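Local coordinates for proteasome protein (Corynebacterium glutamicum ATCC 13032, PDB 2P90) that is of unknown function but belongs to the PAC2 family and may be related to proteasome assembly factors, at residues B[97-105]-B[224-232]. Numbering follows the deposited sequence.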
loop_
_atom_site.group_PDB
_atom_site.type_symbol
_atom_site.label_atom_id
_atom_site.label_comp_id
_atom_site.label_asym_id
_atom_site.label_seq_id
_atom_site.Cartn_x
_atom_site.Cartn_y
_atom_site.Cartn_z
ATOM N N ARG B 97 -27.783 7.994 20.096
ATOM C CA ARG B 97 -28.508 8.008 21.370
ATOM C C ARG B 97 -28.861 6.605 21.867
ATOM O O ARG B 97 -29.437 5.796 21.118
ATOM C CB ARG B 97 -29.735 8.937 21.277
ATOM C CG ARG B 97 -29.312 10.406 21.301
ATOM C CD ARG B 97 -30.377 11.330 20.781
ATOM N NE ARG B 97 -29.856 12.670 20.477
ATOM C CZ ARG B 97 -29.601 13.630 21.373
ATOM N NH1 ARG B 97 -29.150 14.803 20.958
ATOM N NH2 ARG B 97 -29.786 13.438 22.677
ATOM N N ASP B 98 -28.484 6.316 23.113
ATOM C CA ASP B 98 -28.795 5.020 23.744
ATOM C C ASP B 98 -30.304 4.827 24.019
ATOM O O ASP B 98 -31.129 5.681 23.652
ATOM C CB ASP B 98 -27.960 4.790 25.009
ATOM C CG ASP B 98 -28.392 5.673 26.202
ATOM O OD1 ASP B 98 -29.447 6.380 26.147
ATOM O OD2 ASP B 98 -27.649 5.647 27.218
ATOM N N ASN B 99 -30.660 3.708 24.660
ATOM C CA ASN B 99 -32.076 3.383 24.916
ATOM C C ASN B 99 -32.841 4.480 25.717
ATOM O O ASN B 99 -34.057 4.621 25.594
ATOM C CB ASN B 99 -32.186 2.036 25.605
ATOM C CG ASN B 99 -31.958 0.867 24.662
ATOM O OD1 ASN B 99 -32.251 0.943 23.462
ATOM N ND2 ASN B 99 -31.456 -0.247 25.216
ATOM N N ASP B 100 -32.108 5.263 26.504
ATOM C CA ASP B 100 -32.670 6.410 27.236
ATOM C C ASP B 100 -32.506 7.751 26.514
ATOM O O ASP B 100 -32.671 8.808 27.122
ATOM C CB ASP B 100 -32.019 6.497 28.626
ATOM C CG ASP B 100 -32.291 5.253 29.464
ATOM O OD1 ASP B 100 -33.489 4.895 29.626
ATOM O OD2 ASP B 100 -31.315 4.622 29.929
ATOM N N ASN B 101 -32.153 7.711 25.229
ATOM C CA ASN B 101 -31.936 8.939 24.449
ATOM C C ASN B 101 -30.746 9.785 24.983
ATOM O O ASN B 101 -30.639 10.981 24.712
ATOM C CB ASN B 101 -33.244 9.748 24.372
ATOM C CG ASN B 101 -33.240 10.788 23.268
ATOM O OD1 ASN B 101 -33.258 10.448 22.070
ATOM N ND2 ASN B 101 -33.235 12.077 23.659
ATOM N N LYS B 102 -29.852 9.146 25.738
ATOM C CA LYS B 102 -28.616 9.787 26.167
ATOM C C LYS B 102 -27.566 9.804 25.021
ATOM O O LYS B 102 -27.226 8.731 24.469
ATOM C CB LYS B 102 -28.045 9.058 27.376
ATOM C CG LYS B 102 -26.846 9.756 28.002
ATOM C CD LYS B 102 -26.263 8.966 29.160
ATOM C CE LYS B 102 -24.827 9.429 29.398
ATOM N NZ LYS B 102 -24.340 9.185 30.785
ATOM N N PRO B 103 -27.068 11.011 24.650
ATOM C CA PRO B 103 -26.152 11.114 23.504
ATOM C C PRO B 103 -24.734 10.623 23.780
ATOM O O PRO B 103 -24.191 10.832 24.857
ATOM C CB PRO B 103 -26.128 12.628 23.197
ATOM C CG PRO B 103 -26.466 13.302 24.526
ATOM C CD PRO B 103 -27.366 12.335 25.250
ATOM N N PHE B 104 -24.151 9.956 22.791
ATOM C CA PHE B 104 -22.708 9.801 22.737
ATOM C C PHE B 104 -22.212 9.955 21.301
ATOM O O PHE B 104 -22.990 9.988 20.327
ATOM C CB PHE B 104 -22.234 8.476 23.350
ATOM C CG PHE B 104 -22.731 7.250 22.633
ATOM C CD1 PHE B 104 -21.890 6.550 21.766
ATOM C CD2 PHE B 104 -24.039 6.786 22.837
ATOM C CE1 PHE B 104 -22.338 5.389 21.122
ATOM C CE2 PHE B 104 -24.512 5.640 22.205
ATOM C CZ PHE B 104 -23.661 4.935 21.334
ATOM N N LEU B 105 -20.895 10.040 21.186
ATOM C CA LEU B 105 -20.254 10.269 19.909
ATOM C C LEU B 105 -19.502 9.032 19.418
ATOM O O LEU B 105 -18.825 8.322 20.175
ATOM C CB LEU B 105 -19.324 11.471 20.023
ATOM C CG LEU B 105 -19.870 12.790 19.545
ATOM C CD1 LEU B 105 -21.301 13.073 19.936
ATOM C CD2 LEU B 105 -18.923 13.949 19.942
ATOM N N SER B 224 -18.449 2.065 31.162
ATOM C CA SER B 224 -17.573 3.198 31.478
ATOM C C SER B 224 -18.073 4.553 30.971
ATOM O O SER B 224 -17.542 5.596 31.338
ATOM C CB SER B 224 -16.168 2.920 30.952
ATOM O OG SER B 224 -16.218 2.181 29.753
ATOM N N ALA B 225 -19.087 4.538 30.121
ATOM C CA ALA B 225 -19.644 5.759 29.593
ATOM C C ALA B 225 -21.060 5.940 30.121
ATOM O O ALA B 225 -21.737 6.923 29.771
ATOM C CB ALA B 225 -19.641 5.714 28.062
ATOM N N ASP B 226 -21.501 4.992 30.956
ATOM C CA ASP B 226 -22.847 4.998 31.527
ATOM C C ASP B 226 -23.902 5.058 30.430
ATOM O O ASP B 226 -24.674 6.026 30.337
ATOM C CB ASP B 226 -23.006 6.153 32.545
ATOM C CG ASP B 226 -24.283 6.037 33.406
ATOM O OD1 ASP B 226 -24.843 4.909 33.556
ATOM O OD2 ASP B 226 -24.724 7.094 33.933
ATOM N N LEU B 227 -23.918 4.019 29.590
ATOM C CA LEU B 227 -24.849 3.935 28.453
ATOM C C LEU B 227 -25.731 2.699 28.565
ATOM O O LEU B 227 -25.303 1.677 29.082
ATOM C CB LEU B 227 -24.097 3.930 27.094
ATOM C CG LEU B 227 -23.113 5.074 26.750
ATOM C CD1 LEU B 227 -22.121 4.691 25.603
ATOM C CD2 LEU B 227 -23.829 6.405 26.435
ATOM N N ASN B 228 -26.964 2.814 28.076
ATOM C CA ASN B 228 -27.907 1.701 28.038
ATOM C C ASN B 228 -28.066 1.194 26.596
ATOM O O ASN B 228 -28.807 1.777 25.792
ATOM C CB ASN B 228 -29.256 2.103 28.707
ATOM C CG ASN B 228 -30.391 1.041 28.537
ATOM O OD1 ASN B 228 -30.190 -0.064 28.012
ATOM N ND2 ASN B 228 -31.601 1.405 28.984
ATOM N N LEU B 229 -27.388 0.086 26.291
ATOM C CA LEU B 229 -27.295 -0.408 24.907
ATOM C C LEU B 229 -28.107 -1.676 24.590
ATOM O O LEU B 229 -28.038 -2.642 25.318
ATOM C CB LEU B 229 -25.818 -0.578 24.510
ATOM C CG LEU B 229 -24.942 0.682 24.636
ATOM C CD1 LEU B 229 -23.477 0.384 24.315
ATOM C CD2 LEU B 229 -25.458 1.828 23.762
ATOM N N PRO B 230 -28.838 -1.698 23.466
ATOM C CA PRO B 230 -29.548 -2.938 23.187
ATOM C C PRO B 230 -28.561 -4.017 22.696
ATOM O O PRO B 230 -28.027 -3.926 21.588
ATOM C CB PRO B 230 -30.538 -2.545 22.083
ATOM C CG PRO B 230 -29.951 -1.332 21.430
ATOM C CD PRO B 230 -29.001 -0.695 22.398
ATOM N N LEU B 231 -28.325 -5.030 23.521
ATOM C CA LEU B 231 -27.262 -5.987 23.254
ATOM C C LEU B 231 -27.725 -7.404 22.889
ATOM O O LEU B 231 -26.893 -8.261 22.557
ATOM C CB LEU B 231 -26.314 -6.027 24.463
ATOM C CG LEU B 231 -25.415 -4.801 24.712
ATOM C CD1 LEU B 231 -24.554 -4.991 25.925
ATOM C CD2 LEU B 231 -24.535 -4.513 23.525
ATOM N N LEU B 232 -29.035 -7.648 22.941
ATOM C CA LEU B 232 -29.567 -9.026 22.991
ATOM C C LEU B 232 -29.382 -9.898 21.731
ATOM O O LEU B 232 -29.266 -11.124 21.847
ATOM C CB LEU B 232 -31.042 -9.052 23.449
ATOM C CG LEU B 232 -31.518 -8.225 24.664
ATOM C CD1 LEU B 232 -33.058 -8.107 24.685
ATOM C CD2 LEU B 232 -30.968 -8.736 26.003
#
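Asn228 is gripped by backbone and side chain alike from the turn Asp98–Asn101. The N-H of Asn228 points almost straight at OD2 of Asp98 (Asn228 N to Asp98 OD2 3.0 Å, 171°), arriving from above the carboxylate plane. Asn228 O takes the backbone N of Asn99 at 2.9 Å. With CG anti to its own backbone N (chi1 172°), the Asn228 amide reaches out over the turn. There ND2 of Asn99 gives a 3.1 Å bond to OD1 of Asn228 from above the carbonyl plane, the two amides standing almost perpendicular, and ND2 of Asn228 makes a weak bond to OD2 of Asp100. Asp98 works in both directions: while OD2 holds the far segment, Asp98 OD1 accepts Lys102 N at 2.8 Å and, weakly, Asp100 N, fixing the carboxylate against its own turn.

The charged contact lies where the chain leaves helix 211-225, Asp226 having positive phi. Lys102, stretched out beyond CG, brings NZ to the carbonyl O of Asp226 at 3.2 Å; the salt bridge to the Asp226 carboxylate is long, so the carbonyl is the nearer partner.

On the apolar side, Leu227 lays CD1 over one face of the Phe104 ring in a CH-pi contact, 4.0 Å from the centroid, while Leu227 CD2 touches Phe104 CD2 at 3.6 Å. Leu229 CD2 meets the ring obliquely, and Leu49 of helix 41-52 packs on both Phe104 and Leu229. Pro230 sets its ring against the Asn99 amide.

The hairpin of antiparallel strands 92-97 and 103-108, inner strands of the mixed sheet in this PAC2-family fold, closes through a type I turn with a G1 bulge at Asn101, and this turn clasps the linker from helix 211-225 to helix 232-250.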